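Local structure of cobalamin biosynthesis protein (cbiD) (Archaeoglobus fulgidus, 1SR8) at residues I6-Y11 with K218-A223; E191-C194 with T200-K203; K225-Y230 with I250-P255. The protein probably catalyses the S-adenosylmethionine-dependent methylation of C-1 of cobalt-precorrin-5B to give cobalt-precorrin-6A in the anaerobic route to cobalamin. All blocks are in the same frame, centred on the assembly; numbering follows the deposited sequence.

Contact 1 of 3, residues I6-Y11 with K218-A223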
ATOM      1  N   ILE A   6       3.770  -3.887  -9.660  1.00 22.31           N
ATOM      2  CA  ILE A   6       3.656  -4.322  -8.273  1.00 22.08           C
ATOM      3  C   ILE A   6       3.167  -5.758  -8.132  1.00 23.26           C
ATOM      4  O   ILE A   6       3.857  -6.595  -7.533  1.00 23.76           O
ATOM      5  CB  ILE A   6       2.713  -3.394  -7.476  1.00 23.04           C
ATOM      6  CG1 ILE A   6       3.280  -1.979  -7.455  1.00 20.46           C
ATOM      7  CG2 ILE A   6       2.552  -3.898  -6.043  1.00 22.60           C
ATOM      8  CD1 ILE A   6       2.302  -0.981  -6.922  1.00 22.93           C
ATOM      9  N   GLU A   7       1.993  -6.055  -8.686  1.00 21.78           N
ATOM     10  CA  GLU A   7       1.458  -7.399  -8.575  1.00 21.19           C
ATOM     11  C   GLU A   7       1.958  -8.338  -9.660  1.00 21.74           C
ATOM     12  O   GLU A   7       1.709  -9.536  -9.606  1.00 21.58           O
ATOM     13  CB  GLU A   7      -0.059  -7.371  -8.556  1.00 21.82           C
ATOM     14  CG  GLU A   7      -0.627  -8.534  -7.789  1.00 21.92           C
ATOM     15  CD  GLU A   7      -2.064  -8.331  -7.395  1.00 23.05           C
ATOM     16  OE1 GLU A   7      -2.424  -7.224  -6.941  1.00 24.04           O
ATOM     17  OE2 GLU A   7      -2.842  -9.291  -7.520  1.00 25.61           O
ATOM     18  N   LEU A   8       2.641  -7.784 -10.656  1.00 22.37           N
ATOM     19  CA  LEU A   8       3.254  -8.571 -11.728  1.00 24.30           C
ATOM     20  C   LEU A   8       2.411  -9.364 -12.735  1.00 25.56           C
ATOM     21  O   LEU A   8       2.953 -10.175 -13.492  1.00 25.93           O
ATOM     22  CB  LEU A   8       4.290  -9.511 -11.105  1.00 23.62           C
ATOM     23  CG  LEU A   8       5.699  -8.955 -10.859  1.00 25.40           C
ATOM     24  CD1 LEU A   8       5.668  -7.504 -10.441  1.00 24.51           C
ATOM     25  CD2 LEU A   8       6.372  -9.808  -9.808  1.00 23.44           C
ATOM     26  N   TYR A   9       1.103  -9.153 -12.762  1.00 26.51           N
ATOM     27  CA  TYR A   9       0.286  -9.865 -13.731  1.00 26.13           C
ATOM     28  C   TYR A   9       0.335  -9.084 -15.037  1.00 28.23           C
ATOM     29  O   TYR A   9       0.817  -7.944 -15.083  1.00 25.91           O
ATOM     30  CB  TYR A   9      -1.159  -9.998 -13.242  1.00 24.89           C
ATOM     31  CG  TYR A   9      -1.749  -8.714 -12.693  1.00 26.23           C
ATOM     32  CD1 TYR A   9      -1.936  -7.596 -13.510  1.00 25.31           C
ATOM     33  CD2 TYR A   9      -2.113  -8.614 -11.349  1.00 26.09           C
ATOM     34  CE1 TYR A   9      -2.466  -6.410 -13.004  1.00 24.17           C
ATOM     35  CE2 TYR A   9      -2.644  -7.431 -10.833  1.00 26.31           C
ATOM     36  CZ  TYR A   9      -2.817  -6.335 -11.666  1.00 26.42           C
ATOM     37  OH  TYR A   9      -3.339  -5.168 -11.153  1.00 26.34           O
ATOM     38  N   ARG A  10      -0.155  -9.706 -16.102  1.00 30.21           N
ATOM     39  CA  ARG A  10      -0.174  -9.073 -17.407  1.00 32.47           C
ATOM     40  C   ARG A  10      -1.552  -8.505 -17.697  1.00 32.39           C
ATOM     41  O   ARG A  10      -2.564  -9.021 -17.222  1.00 30.67           O
ATOM     42  CB  ARG A  10       0.187 -10.085 -18.486  1.00 34.99           C
ATOM     43  CG  ARG A  10      -0.105  -9.599 -19.878  1.00 40.81           C
ATOM     44  CD  ARG A  10       0.100 -10.682 -20.913  1.00 43.36           C
ATOM     45  NE  ARG A  10       0.049 -10.110 -22.250  1.00 46.42           N
ATOM     46  CZ  ARG A  10       0.503 -10.716 -23.341  1.00 48.77           C
ATOM     47  NH1 ARG A  10       1.043 -11.926 -23.260  1.00 50.66           N
ATOM     48  NH2 ARG A  10       0.439 -10.101 -24.514  1.00 52.58           N
ATOM     49  N   TYR A  11      -1.580  -7.429 -18.472  1.00 35.06           N
ATOM     50  CA  TYR A  11      -2.836  -6.802 -18.844  1.00 37.86           C
ATOM     51  C   TYR A  11      -3.233  -7.292 -20.230  1.00 39.75           C
ATOM     52  O   TYR A  11      -2.389  -7.387 -21.127  1.00 40.44           O
ATOM     53  CB  TYR A  11      -2.705  -5.274 -18.854  1.00 37.14           C
ATOM     54  CG  TYR A  11      -2.649  -4.647 -17.474  1.00 35.81           C
ATOM     55  CD1 TYR A  11      -1.434  -4.299 -16.887  1.00 34.77           C
ATOM     56  CD2 TYR A  11      -3.820  -4.410 -16.753  1.00 35.83           C
ATOM     57  CE1 TYR A  11      -1.386  -3.725 -15.618  1.00 35.28           C
ATOM     58  CE2 TYR A  11      -3.784  -3.840 -15.485  1.00 35.40           C
ATOM     59  CZ  TYR A  11      -2.567  -3.501 -14.923  1.00 35.89           C
ATOM     60  OH  TYR A  11      -2.538  -2.945 -13.660  1.00 37.75           O
ATOM     61  N   LYS A 218       1.964 -10.025   2.026  1.00 26.34           N
ATOM     62  CA  LYS A 218       2.786 -11.062   2.646  1.00 28.00           C
ATOM     63  C   LYS A 218       2.388 -12.429   2.120  1.00 27.02           C
ATOM     64  O   LYS A 218       3.253 -13.259   1.839  1.00 27.26           O
ATOM     65  CB  LYS A 218       2.658 -11.019   4.173  1.00 29.85           C
ATOM     66  CG  LYS A 218       3.015  -9.645   4.754  1.00 35.88           C
ATOM     67  CD  LYS A 218       3.059  -9.623   6.287  1.00 37.40           C
ATOM     68  CE  LYS A 218       2.659  -8.245   6.837  1.00 39.92           C
ATOM     69  NZ  LYS A 218       3.520  -7.120   6.345  1.00 41.06           N
ATOM     70  N   ALA A 219       1.081 -12.644   1.978  1.00 26.08           N
ATOM     71  CA  ALA A 219       0.535 -13.900   1.463  1.00 25.49           C
ATOM     72  C   ALA A 219       0.996 -14.111   0.027  1.00 24.57           C
ATOM     73  O   ALA A 219       1.365 -15.218  -0.375  1.00 25.68           O
ATOM     74  CB  ALA A 219      -0.981 -13.866   1.508  1.00 25.74           C
ATOM     75  N   TRP A 220       0.962 -13.027  -0.736  1.00 22.76           N
ATOM     76  CA  TRP A 220       1.364 -13.016  -2.134  1.00 21.41           C
ATOM     77  C   TRP A 220       2.823 -13.439  -2.255  1.00 22.42           C
ATOM     78  O   TRP A 220       3.179 -14.212  -3.138  1.00 22.35           O
ATOM     79  CB  TRP A 220       1.173 -11.602  -2.690  1.00 19.75           C
ATOM     80  CG  TRP A 220       1.476 -11.425  -4.152  1.00 18.99           C
ATOM     81  CD1 TRP A 220       0.612 -11.600  -5.199  1.00 17.00           C
ATOM     82  CD2 TRP A 220       2.708 -10.966  -4.720  1.00 18.14           C
ATOM     83  NE1 TRP A 220       1.229 -11.268  -6.379  1.00 17.14           N
ATOM     84  CE2 TRP A 220       2.516 -10.878  -6.117  1.00 17.49           C
ATOM     85  CE3 TRP A 220       3.953 -10.618  -4.184  1.00 16.59           C
ATOM     86  CZ2 TRP A 220       3.524 -10.452  -6.988  1.00 19.15           C
ATOM     87  CZ3 TRP A 220       4.957 -10.194  -5.048  1.00 19.74           C
ATOM     88  CH2 TRP A 220       4.736 -10.114  -6.439  1.00 19.83           C
ATOM     89  N   LEU A 221       3.663 -12.921  -1.363  1.00 23.45           N
ATOM     90  CA  LEU A 221       5.085 -13.244  -1.354  1.00 24.20           C
ATOM     91  C   LEU A 221       5.259 -14.710  -1.010  1.00 25.50           C
ATOM     92  O   LEU A 221       6.124 -15.392  -1.560  1.00 25.77           O
ATOM     93  CB  LEU A 221       5.830 -12.388  -0.324  1.00 23.20           C
ATOM     94  CG  LEU A 221       6.048 -10.919  -0.703  1.00 24.02           C
ATOM     95  CD1 LEU A 221       6.594 -10.136   0.481  1.00 23.02           C
ATOM     96  CD2 LEU A 221       7.005 -10.840  -1.870  1.00 22.34           C
ATOM     97  N   TYR A 222       4.429 -15.196  -0.098  1.00 26.57           N
ATOM     98  CA  TYR A 222       4.505 -16.590   0.299  1.00 27.99           C
ATOM     99  C   TYR A 222       4.180 -17.489  -0.881  1.00 27.36           C
ATOM    100  O   TYR A 222       4.895 -18.441  -1.152  1.00 28.09           O
ATOM    101  CB  TYR A 222       3.524 -16.875   1.424  1.00 29.63           C
ATOM    102  CG  TYR A 222       3.676 -18.256   2.007  1.00 33.91           C
ATOM    103  CD1 TYR A 222       4.694 -18.539   2.926  1.00 33.96           C
ATOM    104  CD2 TYR A 222       2.795 -19.281   1.655  1.00 35.01           C
ATOM    105  CE1 TYR A 222       4.824 -19.812   3.483  1.00 36.35           C
ATOM    106  CE2 TYR A 222       2.915 -20.554   2.203  1.00 37.08           C
ATOM    107  CZ  TYR A 222       3.927 -20.815   3.118  1.00 37.90           C
ATOM    108  OH  TYR A 222       4.021 -22.069   3.687  1.00 40.08           O
ATOM    109  N   ALA A 223       3.094 -17.181  -1.575  1.00 27.24           N
ATOM    110  CA  ALA A 223       2.676 -17.970  -2.731  1.00 28.16           C
ATOM    111  C   ALA A 223       3.732 -17.938  -3.840  1.00 29.49           C
ATOM    112  O   ALA A 223       3.968 -18.944  -4.507  1.00 30.35           O
ATOM    113  CB  ALA A 223       1.335 -17.453  -3.264  1.00 25.52           C
TER
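The indole of Trp220 reaches from helix 217-226 to the carbonyl oxygens of Ile6 and Glu7 and the side chains of Glu7 and Leu8, in the loop that precedes helix 21-26. Even at their nearest the backbones stay well apart, with Glu7 CA and Trp220 CA separated by 8.5 Å, and the aromatic side chain spans the gap. From CB, the chain sets out toward the loop; CG stands anti to the backbone N (chi1 -177°), which carries the ring off the helix and outward to the N-terminal residues. Next along the five-membered ring, NE1 lies 3.6 Å from Glu7 CG, a van der Waals contact with the methylene, while the N-H itself makes a weak hydrogen bond to Pro232 O. Beyond the ring fusion, CZ2 meets Glu7 O at 3.3 Å, the carbonyl oxygen lying at the ring edge and near its plane. At the far end CH2 has two neighbours: Leu8 CD2 at 3.8 Å, in plane at the edge, and Ile6 O, also at 3.8 Å but oblique to the ring. The Glu7 carboxylate turns away from this packing, its plane 75° from the indole. Helix 217-226 is the connection of a beta-alpha-beta unit between parallel strands 210-214 and 231-234, and Trp220 also packs on Thr214 and Val234 of those strands. The N-terminal loop is thereby docked against the alpha/beta part of the fold. No hydrogen bond joins the two segments directly; the indole supplies shape and offers a C-H edge, plausibly slightly positive, to Glu7 O, whereas the stronger polar links run elsewhere: Ile6 O to Arg217 NH1, Glu7 OE2 to Val234 N, and Glu7 OE1 to Lys201 in a salt bridge.

Contact 2 of 3, residues E191-C194 with T200-K203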
ATOM      1  N   GLU A 191      -4.060  -0.249  -2.689  1.00 19.72           N
ATOM      2  CA  GLU A 191      -4.835  -0.982  -3.683  1.00 20.75           C
ATOM      3  C   GLU A 191      -6.260  -0.416  -3.628  1.00 22.64           C
ATOM      4  O   GLU A 191      -6.882  -0.413  -2.561  1.00 23.61           O
ATOM      5  CB  GLU A 191      -4.833  -2.477  -3.341  1.00 20.92           C
ATOM      6  CG  GLU A 191      -5.462  -3.367  -4.405  1.00 23.88           C
ATOM      7  CD  GLU A 191      -4.607  -3.514  -5.664  1.00 25.17           C
ATOM      8  OE1 GLU A 191      -3.630  -2.755  -5.837  1.00 25.33           O
ATOM      9  OE2 GLU A 191      -4.922  -4.395  -6.494  1.00 25.37           O
ATOM     10  N   PRO A 192      -6.796   0.064  -4.776  1.00 22.96           N
ATOM     11  CA  PRO A 192      -8.143   0.651  -4.880  1.00 23.52           C
ATOM     12  C   PRO A 192      -9.311  -0.323  -4.801  1.00 26.17           C
ATOM     13  O   PRO A 192     -10.062  -0.504  -5.765  1.00 26.74           O
ATOM     14  CB  PRO A 192      -8.092   1.381  -6.210  1.00 22.24           C
ATOM     15  CG  PRO A 192      -7.261   0.454  -7.031  1.00 24.00           C
ATOM     16  CD  PRO A 192      -6.134   0.060  -6.094  1.00 21.82           C
ATOM     17  N   TRP A 193      -9.484  -0.918  -3.630  1.00 27.42           N
ATOM     18  CA  TRP A 193     -10.550  -1.877  -3.419  1.00 29.31           C
ATOM     19  C   TRP A 193     -11.965  -1.346  -3.583  1.00 29.92           C
ATOM     20  O   TRP A 193     -12.414  -0.481  -2.835  1.00 29.59           O
ATOM     21  CB  TRP A 193     -10.390  -2.524  -2.045  1.00 29.96           C
ATOM     22  CG  TRP A 193      -9.260  -3.510  -2.032  1.00 33.59           C
ATOM     23  CD1 TRP A 193      -8.173  -3.513  -1.201  1.00 33.23           C
ATOM     24  CD2 TRP A 193      -9.099  -4.634  -2.913  1.00 35.65           C
ATOM     25  NE1 TRP A 193      -7.346  -4.569  -1.511  1.00 35.53           N
ATOM     26  CE2 TRP A 193      -7.890  -5.274  -2.556  1.00 37.18           C
ATOM     27  CE3 TRP A 193      -9.862  -5.163  -3.970  1.00 37.13           C
ATOM     28  CZ2 TRP A 193      -7.423  -6.418  -3.222  1.00 37.41           C
ATOM     29  CZ3 TRP A 193      -9.396  -6.302  -4.633  1.00 37.88           C
ATOM     30  CH2 TRP A 193      -8.189  -6.915  -4.255  1.00 38.14           C
ATOM     31  N   CYS A 194     -12.647  -1.898  -4.585  1.00 30.25           N
ATOM     32  CA  CYS A 194     -14.033  -1.588  -4.932  1.00 30.13           C
ATOM     33  C   CYS A 194     -14.512  -2.759  -5.804  1.00 31.12           C
ATOM     34  O   CYS A 194     -13.740  -3.677  -6.087  1.00 30.22           O
ATOM     35  CB  CYS A 194     -14.112  -0.269  -5.704  1.00 27.57           C
ATOM     36  SG  CYS A 194     -13.013  -0.138  -7.136  1.00 29.26           S
ATOM     37  N   THR A 200     -12.295  -6.613 -12.309  1.00 28.56           N
ATOM     38  CA  THR A 200     -11.177  -6.411 -13.223  1.00 27.35           C
ATOM     39  C   THR A 200     -10.061  -7.423 -12.941  1.00 28.12           C
ATOM     40  O   THR A 200      -9.534  -8.057 -13.860  1.00 27.62           O
ATOM     41  CB  THR A 200     -10.584  -4.987 -13.072  1.00 27.16           C
ATOM     42  OG1 THR A 200     -11.609  -4.015 -13.296  1.00 27.37           O
ATOM     43  CG2 THR A 200      -9.452  -4.761 -14.064  1.00 25.22           C
ATOM     44  N   LYS A 201      -9.700  -7.579 -11.670  1.00 26.82           N
ATOM     45  CA  LYS A 201      -8.628  -8.498 -11.324  1.00 27.08           C
ATOM     46  C   LYS A 201      -8.994  -9.952 -11.614  1.00 26.36           C
ATOM     47  O   LYS A 201      -8.119 -10.762 -11.901  1.00 24.89           O
ATOM     48  CB  LYS A 201      -8.218  -8.326  -9.859  1.00 26.19           C
ATOM     49  CG  LYS A 201      -6.856  -8.943  -9.558  1.00 28.88           C
ATOM     50  CD  LYS A 201      -6.356  -8.640  -8.155  1.00 27.46           C
ATOM     51  CE  LYS A 201      -5.989  -7.175  -7.968  1.00 27.63           C
ATOM     52  NZ  LYS A 201      -5.410  -6.941  -6.610  1.00 29.72           N
ATOM     53  N   LEU A 202     -10.281 -10.283 -11.543  1.00 27.01           N
ATOM     54  CA  LEU A 202     -10.717 -11.647 -11.836  1.00 27.82           C
ATOM     55  C   LEU A 202     -10.497 -11.905 -13.324  1.00 27.74           C
ATOM     56  O   LEU A 202     -10.011 -12.963 -13.711  1.00 27.83           O
ATOM     57  CB  LEU A 202     -12.198 -11.839 -11.487  1.00 27.86           C
ATOM     58  CG  LEU A 202     -12.859 -13.129 -11.994  1.00 28.24           C
ATOM     59  CD1 LEU A 202     -12.087 -14.351 -11.510  1.00 28.76           C
ATOM     60  CD2 LEU A 202     -14.292 -13.181 -11.506  1.00 27.05           C
ATOM     61  N   LYS A 203     -10.850 -10.923 -14.149  1.00 27.65           N
ATOM     62  CA  LYS A 203     -10.674 -11.029 -15.591  1.00 27.66           C
ATOM     63  C   LYS A 203      -9.199 -11.124 -15.938  1.00 27.13           C
ATOM     64  O   LYS A 203      -8.817 -11.852 -16.853  1.00 26.92           O
ATOM     65  CB  LYS A 203     -11.284  -9.818 -16.293  1.00 30.99           C
ATOM     66  CG  LYS A 203     -12.786  -9.704 -16.129  1.00 34.26           C
ATOM     67  CD  LYS A 203     -13.313  -8.514 -16.907  1.00 38.94           C
ATOM     68  CE  LYS A 203     -14.824  -8.377 -16.772  1.00 41.67           C
ATOM     69  NZ  LYS A 203     -15.319  -7.185 -17.521  1.00 44.25           N
TER
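Lys201 NZ is gripped by three oxygens: Glu191 OE2 at 2.6 Å in a salt-bridged hydrogen bond, Glu7 OE1 in a second salt bridge, and Val234 O. The ammonium meets Glu191 OE2 on its anti side, 31° out of the carboxylate plane. Lysine and glutamate arrive from opposite directions, and the lysine chain, otherwise extended, bends at chi3 (-69°) to bring NZ to the carboxylate. Trp193 crosses the lysine at about a right angle, its CH2 lying 3.6 Å from Lys201 NZ in an oblique approach. Residues 191-194 form the lead-in to helix 195-204: Pro192 is the centre of an inverse gamma turn, with Trp193 N bonded to Glu191 O at 2.9 Å, and Cys194 is the N-cap, its side chain capping a backbone N just beyond it. The same turn folds Glu191 back over the residue two places on, so that Glu191 CG sits 3.5 Å above one face of the Trp193 ring, offset toward the rim. The other carboxylate oxygen, Glu191 OE1, is held by Arg40 NE in a further salt bridge, which should restrain rotation of the group about its last bond.

Contact 3 of 3, residues K225-Y230 with I250-P255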
ATOM      1  N   LYS A 225       6.791 -17.818  -3.544  1.00 35.71           N
ATOM      2  CA  LYS A 225       7.867 -18.691  -3.119  1.00 36.47           C
ATOM      3  C   LYS A 225       7.496 -20.172  -3.054  1.00 35.72           C
ATOM      4  O   LYS A 225       8.204 -21.011  -3.609  1.00 35.70           O
ATOM      5  CB  LYS A 225       8.379 -18.204  -1.754  1.00 38.56           C
ATOM      6  CG  LYS A 225       9.615 -18.918  -1.231  1.00 43.76           C
ATOM      7  CD  LYS A 225      10.271 -18.154  -0.077  1.00 46.19           C
ATOM      8  CE  LYS A 225      11.601 -18.799   0.331  1.00 49.05           C
ATOM      9  NZ  LYS A 225      12.395 -17.967   1.298  1.00 50.13           N
ATOM     10  N   LYS A 226       6.382 -20.485  -2.393  1.00 35.38           N
ATOM     11  CA  LYS A 226       5.938 -21.869  -2.211  1.00 34.64           C
ATOM     12  C   LYS A 226       5.092 -22.488  -3.325  1.00 34.26           C
ATOM     13  O   LYS A 226       4.991 -23.712  -3.410  1.00 35.40           O
ATOM     14  CB  LYS A 226       5.182 -22.001  -0.882  1.00 34.21           C
ATOM     15  CG  LYS A 226       5.958 -21.489   0.316  1.00 36.18           C
ATOM     16  CD  LYS A 226       7.363 -22.080   0.363  1.00 40.15           C
ATOM     17  CE  LYS A 226       8.251 -21.345   1.370  1.00 42.15           C
ATOM     18  NZ  LYS A 226       9.711 -21.675   1.227  1.00 44.01           N
ATOM     19  N   PHE A 227       4.486 -21.658  -4.167  1.00 31.27           N
ATOM     20  CA  PHE A 227       3.656 -22.156  -5.259  1.00 30.14           C
ATOM     21  C   PHE A 227       3.978 -21.379  -6.531  1.00 29.17           C
ATOM     22  O   PHE A 227       3.094 -20.790  -7.150  1.00 27.77           O
ATOM     23  CB  PHE A 227       2.185 -21.974  -4.893  1.00 32.25           C
ATOM     24  CG  PHE A 227       1.815 -22.583  -3.576  1.00 33.51           C
ATOM     25  CD1 PHE A 227       1.679 -23.966  -3.446  1.00 35.93           C
ATOM     26  CD2 PHE A 227       1.632 -21.782  -2.457  1.00 34.50           C
ATOM     27  CE1 PHE A 227       1.366 -24.545  -2.213  1.00 36.52           C
ATOM     28  CE2 PHE A 227       1.319 -22.339  -1.219  1.00 36.16           C
ATOM     29  CZ  PHE A 227       1.186 -23.728  -1.094  1.00 37.65           C
ATOM     30  N   PRO A 228       5.253 -21.390  -6.950  1.00 28.23           N
ATOM     31  CA  PRO A 228       5.691 -20.670  -8.147  1.00 27.90           C
ATOM     32  C   PRO A 228       4.869 -20.837  -9.434  1.00 28.18           C
ATOM     33  O   PRO A 228       4.709 -19.878 -10.186  1.00 27.73           O
ATOM     34  CB  PRO A 228       7.150 -21.122  -8.301  1.00 27.05           C
ATOM     35  CG  PRO A 228       7.160 -22.488  -7.679  1.00 27.09           C
ATOM     36  CD  PRO A 228       6.321 -22.279  -6.455  1.00 27.95           C
ATOM     37  N   GLU A 229       4.336 -22.031  -9.682  1.00 28.29           N
ATOM     38  CA  GLU A 229       3.568 -22.269 -10.905  1.00 29.28           C
ATOM     39  C   GLU A 229       2.116 -21.761 -10.885  1.00 29.46           C
ATOM     40  O   GLU A 229       1.327 -22.083 -11.771  1.00 29.50           O
ATOM     41  CB  GLU A 229       3.600 -23.760 -11.273  1.00 29.61           C
ATOM     42  CG  GLU A 229       2.748 -24.685 -10.406  1.00 31.20           C
ATOM     43  CD  GLU A 229       3.341 -24.970  -9.033  1.00 33.96           C
ATOM     44  OE1 GLU A 229       2.925 -25.972  -8.417  1.00 35.06           O
ATOM     45  OE2 GLU A 229       4.206 -24.200  -8.560  1.00 36.38           O
ATOM     46  N   TYR A 230       1.774 -20.971  -9.871  1.00 28.62           N
ATOM     47  CA  TYR A 230       0.439 -20.381  -9.740  1.00 27.47           C
ATOM     48  C   TYR A 230       0.627 -18.885  -9.874  1.00 25.34           C
ATOM     49  O   TYR A 230       1.518 -18.333  -9.232  1.00 25.40           O
ATOM     50  CB  TYR A 230      -0.140 -20.660  -8.356  1.00 29.06           C
ATOM     51  CG  TYR A 230      -0.717 -22.033  -8.193  1.00 30.98           C
ATOM     52  CD1 TYR A 230      -2.045 -22.284  -8.518  1.00 32.71           C
ATOM     53  CD2 TYR A 230       0.061 -23.083  -7.717  1.00 31.73           C
ATOM     54  CE1 TYR A 230      -2.592 -23.538  -8.371  1.00 33.21           C
ATOM     55  CE2 TYR A 230      -0.472 -24.347  -7.566  1.00 32.60           C
ATOM     56  CZ  TYR A 230      -1.803 -24.570  -7.895  1.00 34.55           C
ATOM     57  OH  TYR A 230      -2.357 -25.820  -7.745  1.00 36.61           O
ATOM     58  N   ILE A 250      -5.659 -21.839  -5.696  1.00 32.44           N
ATOM     59  CA  ILE A 250      -5.136 -22.171  -4.389  1.00 33.30           C
ATOM     60  C   ILE A 250      -5.337 -20.909  -3.547  1.00 33.17           C
ATOM     61  O   ILE A 250      -5.137 -19.796  -4.034  1.00 33.09           O
ATOM     62  CB  ILE A 250      -3.632 -22.584  -4.465  1.00 34.04           C
ATOM     63  CG1 ILE A 250      -3.258 -23.396  -3.225  1.00 34.85           C
ATOM     64  CG2 ILE A 250      -2.727 -21.356  -4.577  1.00 33.28           C
ATOM     65  CD1 ILE A 250      -1.853 -23.960  -3.273  1.00 36.80           C
ATOM     66  N   ILE A 251      -5.785 -21.078  -2.307  1.00 32.94           N
ATOM     67  CA  ILE A 251      -5.998 -19.940  -1.416  1.00 32.75           C
ATOM     68  C   ILE A 251      -4.879 -19.859  -0.382  1.00 32.41           C
ATOM     69  O   ILE A 251      -4.608 -20.825   0.330  1.00 31.56           O
ATOM     70  CB  ILE A 251      -7.351 -20.044  -0.674  1.00 31.63           C
ATOM     71  CG1 ILE A 251      -8.497 -20.049  -1.689  1.00 31.07           C
ATOM     72  CG2 ILE A 251      -7.498 -18.880   0.302  1.00 30.94           C
ATOM     73  CD1 ILE A 251      -9.858 -20.248  -1.079  1.00 29.04           C
ATOM     74  N   VAL A 252      -4.224 -18.706  -0.315  1.00 33.01           N
ATOM     75  CA  VAL A 252      -3.144 -18.484   0.641  1.00 33.40           C
ATOM     76  C   VAL A 252      -3.444 -17.195   1.408  1.00 34.53           C
ATOM     77  O   VAL A 252      -3.681 -16.147   0.804  1.00 34.72           O
ATOM     78  CB  VAL A 252      -1.779 -18.339  -0.071  1.00 33.60           C
ATOM     79  CG1 VAL A 252      -0.662 -18.211   0.960  1.00 30.63           C
ATOM     80  CG2 VAL A 252      -1.548 -19.529  -1.002  1.00 32.08           C
ATOM     81  N   GLY A 253      -3.455 -17.271   2.735  1.00 34.55           N
ATOM     82  CA  GLY A 253      -3.731 -16.083   3.515  1.00 34.80           C
ATOM     83  C   GLY A 253      -3.508 -16.264   5.002  1.00 35.37           C
ATOM     84  O   GLY A 253      -3.270 -17.372   5.478  1.00 35.45           O
ATOM     85  N   PHE A 254      -3.577 -15.160   5.736  1.00 35.93           N
ATOM     86  CA  PHE A 254      -3.400 -15.200   7.176  1.00 35.27           C
ATOM     87  C   PHE A 254      -4.761 -15.351   7.853  1.00 35.20           C
ATOM     88  O   PHE A 254      -5.786 -14.912   7.325  1.00 34.73           O
ATOM     89  CB  PHE A 254      -2.692 -13.933   7.666  1.00 34.19           C
ATOM     90  CG  PHE A 254      -1.261 -13.821   7.205  1.00 33.74           C
ATOM     91  CD1 PHE A 254      -0.958 -13.438   5.903  1.00 35.48           C
ATOM     92  CD2 PHE A 254      -0.215 -14.107   8.068  1.00 34.42           C
ATOM     93  CE1 PHE A 254       0.372 -13.341   5.467  1.00 33.91           C
ATOM     94  CE2 PHE A 254       1.115 -14.015   7.641  1.00 34.18           C
ATOM     95  CZ  PHE A 254       1.405 -13.631   6.338  1.00 33.58           C
ATOM     96  N   PRO A 255      -4.783 -15.983   9.032  1.00 35.07           N
ATOM     97  CA  PRO A 255      -5.975 -16.240   9.841  1.00 35.33           C
ATOM     98  C   PRO A 255      -6.984 -15.095   9.902  1.00 36.99           C
ATOM     99  O   PRO A 255      -8.196 -15.305   9.771  1.00 36.88           O
ATOM    100  CB  PRO A 255      -5.386 -16.548  11.208  1.00 35.27           C
ATOM    101  CG  PRO A 255      -4.115 -17.247  10.861  1.00 35.06           C
ATOM    102  CD  PRO A 255      -3.566 -16.382   9.762  1.00 34.99           C
TER
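Ile250 pushes its side chain into a corner made by the rings of Phe227 and Tyr230. The setting is a four-stranded parallel alpha/beta sheet: Ile250 and Val252 stand on strand 248-253, and residues 225-230 carry the chain from the end of helix 217-226 toward strand 231-234. A type I beta turn from Phe227 to Tyr230, closed by Tyr230 N bonding to Phe227 O at 3.0 Å, brings the two aromatic residues to the same side of the loop. Their ring planes stand nearly perpendicular to each other, like floor and wall, and each turns a face to the isoleucine. The two branches of Ile250 divide the corner between them. With CG1 anti to the backbone N (chi1 -159°) and the chain extended beyond it, CD1 projects over the Phe227 face, 3.6 Å from the ring centroid and 18° off the normal, a close CH-pi contact. The shorter branch, CG2, lies over the Tyr230 face at 4.2 Å from that centroid and 16° off its normal, a looser fit of the same kind. Val252, two residues on, adds a smaller knob: its CG2 comes within 4.0 Å of Phe227 CE2, oblique to the ring, so that Phe227 bridges the two strand residues. Around this core Phe227 also rests on Arg278 and Val280 of strand 278-281, Tyr230 packs against Ala212 of strand 210-214, and Val252 touches Tyr222 of the helix. The loop end thus spreads over three adjacent strands by apolar packing, without a hydrogen bond between the two segments. Phe227 is sandwiched: on the face opposite Ile250 CD1, Lys226 CB lies 3.8 Å above the ring plane, offset toward the rim.

Contacts 1 and 3 share helix 217-226: contact 1 uses Trp220 in its first half, contact 3 the turn that follows its C-terminal end, and they touch where Lys218 and Ala219 pack on Phe254 and Val252. Contact 1 is buried, whereas contacts 2 and 3 are only partly so, and contact 3 lies farther from the centre of the chain. Contacts 1 and 2 are joined by charge: Glu7 OE1 reaches Lys201 NZ at 3.0 Å, so one lysine serves carboxylates from both and probably offsets the repulsion between their close oxygens. Contact 2 is mainly ionic, contact 1 an indole packed on backbone carbonyls and side chains; contact 3, purely apolar, packs the turn onto a strand of the parallel sheet without touching contact 2.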